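Local coordinates for ParB domain protein nuclease (Sulfolobus solfataricus, PDB 5K5D) that probably takes part in segregating archaeal DNA as a ParB-type partition protein, and is named as a nuclease, at residues 107-112 with 217-222. The protein carries 4 engineered substitutions. Sequence-based numbering, arbitrary orientation.
Sequences LDKNER and PLDQAF
P217 meets the first turn of helix 109-128 through its backbone: its N lies 4.3 Å from N110 ND2, while its CB points away from that helix and the side chain touches R255 of helix 252-259. Proline's restricted phi, here -59°, suits the entry to a helix, although the ring offers no acceptor to cap it. The amide of N110 ties the start of helix 109-128 to two places, because ND2 donates to V209 O near the end of helix 203-210 and to V216 O just before P217. A short side chain with two N-H groups can serve both.

L218 comes next, its CB directed at helix 109-128. CD2 touches K109 NZ at 4.3 Å, a marginal contact, and the buried leucine packs on D191 and L198 of helix 189-201. K109 crosses the gap because its chain is nearly straight, with CG anti to the backbone N (chi1 -165°) and the next two torsions also anti; only the last bends, at -54°. The flexible lysine thus carries its charge from an exposed turn to the start of helix 189-201, where NZ makes a salt bridge with D191.

D219 adds a second carboxylate near that ammonium. Its OD2 stays 4.4 Å from K109 NZ, too far for a salt bridge, though the opposite charges probably still attract, and OD1 pairs with K194. An aspartate in the first turn should also be favoured by the helix dipole.

Helix 109-128 starts differently: D108 N donates to E111 OE2 at 2.9 Å, from above the carboxylate plane, while the return bond from E111 N to D108 OD1 is less certain. D108 also salt-bridges K215. Two helix N-termini therefore meet in a sparse, polar surface contact, the helix 109-128 side built on a capping box.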
loop_
_atom_site.group_PDB
_atom_site.type_symbol
_atom_site.label_atom_id
_atom_site.label_comp_id
_atom_site.label_asym_id
_atom_site.label_seq_id
_atom_site.Cartn_x
_atom_site.Cartn_y
_atom_site.Cartn_z
ATOM N N LEU B 107 0.316 -2.889 -12.047
ATOM C CA LEU B 107 1.102 -2.687 -10.831
ATOM C C LEU B 107 1.844 -3.957 -10.410
ATOM O O LEU B 107 1.229 -5.008 -10.217
ATOM C CB LEU B 107 0.206 -2.199 -9.687
ATOM C CG LEU B 107 -0.190 -0.719 -9.651
ATOM C CD1 LEU B 107 -0.635 -0.228 -11.018
ATOM C CD2 LEU B 107 -1.280 -0.486 -8.610
ATOM N N ASP B 108 3.163 -3.860 -10.266
ATOM C CA ASP B 108 3.948 -5.003 -9.805
ATOM C C ASP B 108 3.620 -5.347 -8.352
ATOM O O ASP B 108 2.883 -4.617 -7.689
ATOM C CB ASP B 108 5.445 -4.726 -9.965
ATOM C CG ASP B 108 6.057 -4.103 -8.726
ATOM O OD1 ASP B 108 5.363 -4.040 -7.688
ATOM O OD2 ASP B 108 7.229 -3.678 -8.791
ATOM N N LYS B 109 4.152 -6.462 -7.864
ATOM C CA LYS B 109 3.808 -6.952 -6.531
ATOM C C LYS B 109 4.202 -5.960 -5.433
ATOM O O LYS B 109 3.523 -5.850 -4.412
ATOM C CB LYS B 109 4.455 -8.322 -6.284
ATOM C CG LYS B 109 3.888 -9.096 -5.098
ATOM C CD LYS B 109 4.483 -10.497 -5.028
ATOM C CE LYS B 109 3.873 -11.314 -3.899
ATOM N NZ LYS B 109 3.981 -10.611 -2.594
ATOM N N ASN B 110 5.292 -5.232 -5.660
ATOM C CA ASN B 110 5.825 -4.298 -4.670
ATOM C C ASN B 110 5.085 -2.966 -4.620
ATOM O O ASN B 110 5.067 -2.290 -3.592
ATOM C CB ASN B 110 7.316 -4.053 -4.912
ATOM C CG ASN B 110 8.168 -5.259 -4.566
ATOM O OD1 ASN B 110 8.264 -6.208 -5.343
ATOM N ND2 ASN B 110 8.792 -5.227 -3.393
ATOM N N GLU B 111 4.484 -2.588 -5.739
ATOM C CA GLU B 111 3.754 -1.335 -5.819
ATOM C C GLU B 111 2.375 -1.488 -5.190
ATOM O O GLU B 111 1.845 -0.546 -4.602
ATOM C CB GLU B 111 3.634 -0.877 -7.275
ATOM C CG GLU B 111 4.956 -0.480 -7.898
ATOM C CD GLU B 111 4.905 -0.434 -9.416
ATOM O OE1 GLU B 111 5.778 0.225 -10.024
ATOM O OE2 GLU B 111 3.999 -1.061 -10.001
ATOM N N ARG B 112 1.796 -2.678 -5.314
ATOM C CA ARG B 112 0.488 -2.936 -4.720
ATOM C C ARG B 112 0.608 -3.139 -3.211
ATOM O O ARG B 112 -0.287 -2.767 -2.454
ATOM C CB ARG B 112 -0.187 -4.144 -5.370
ATOM C CG ARG B 112 0.451 -5.473 -5.040
ATOM C CD ARG B 112 -0.417 -6.621 -5.531
ATOM N NE ARG B 112 -0.719 -6.505 -6.955
ATOM C CZ ARG B 112 -1.481 -7.360 -7.625
ATOM N NH1 ARG B 112 -2.021 -8.398 -6.999
ATOM N NH2 ARG B 112 -1.704 -7.178 -8.920
ATOM N N PRO B 217 11.862 -8.106 -2.633
ATOM C CA PRO B 217 10.716 -9.014 -2.513
ATOM C C PRO B 217 10.331 -9.238 -1.054
ATOM O O PRO B 217 11.209 -9.356 -0.194
ATOM C CB PRO B 217 11.234 -10.319 -3.130
ATOM C CG PRO B 217 12.345 -9.893 -4.027
ATOM C CD PRO B 217 12.995 -8.741 -3.324
ATOM N N LEU B 218 9.030 -9.286 -0.787
ATOM C CA LEU B 218 8.521 -9.520 0.557
ATOM C C LEU B 218 9.078 -10.805 1.155
ATOM O O LEU B 218 9.720 -10.795 2.210
ATOM C CB LEU B 218 6.994 -9.595 0.536
ATOM C CG LEU B 218 6.322 -10.104 1.814
ATOM C CD1 LEU B 218 6.641 -9.195 2.993
ATOM C CD2 LEU B 218 4.818 -10.232 1.629
ATOM N N ASP B 219 8.821 -11.913 0.474
ATOM C CA ASP B 219 9.176 -13.227 0.989
ATOM C C ASP B 219 10.665 -13.293 1.295
ATOM O O ASP B 219 11.099 -14.004 2.203
ATOM C CB ASP B 219 8.763 -14.292 -0.021
ATOM C CG ASP B 219 7.366 -14.051 -0.568
ATOM O OD1 ASP B 219 6.394 -14.541 0.045
ATOM O OD2 ASP B 219 7.239 -13.351 -1.598
ATOM N N GLN B 220 11.437 -12.521 0.542
ATOM C CA GLN B 220 12.872 -12.411 0.756
ATOM C C GLN B 220 13.167 -11.567 1.992
ATOM O O GLN B 220 14.073 -11.875 2.763
ATOM C CB GLN B 220 13.533 -11.786 -0.474
ATOM C CG GLN B 220 15.021 -12.027 -0.562
ATOM C CD GLN B 220 15.357 -13.501 -0.665
ATOM O OE1 GLN B 220 14.971 -14.171 -1.621
ATOM N NE2 GLN B 220 16.073 -14.015 0.329
ATOM N N ALA B 221 12.396 -10.498 2.173
ATOM C CA ALA B 221 12.558 -9.627 3.332
ATOM C C ALA B 221 12.205 -10.370 4.610
ATOM O O ALA B 221 12.834 -10.174 5.649
ATOM C CB ALA B 221 11.692 -8.392 3.189
ATOM N N PHE B 222 11.191 -11.225 4.525
ATOM C CA PHE B 222 10.722 -11.969 5.684
ATOM C C PHE B 222 11.708 -13.066 6.093
ATOM O O PHE B 222 11.849 -13.381 7.276
ATOM C CB PHE B 222 9.341 -12.565 5.412
ATOM C CG PHE B 222 8.721 -13.212 6.612
ATOM C CD1 PHE B 222 8.023 -12.456 7.536
ATOM C CD2 PHE B 222 8.845 -14.572 6.821
ATOM C CE1 PHE B 222 7.460 -13.044 8.644
ATOM C CE2 PHE B 222 8.284 -15.167 7.923
ATOM C CZ PHE B 222 7.589 -14.403 8.837
#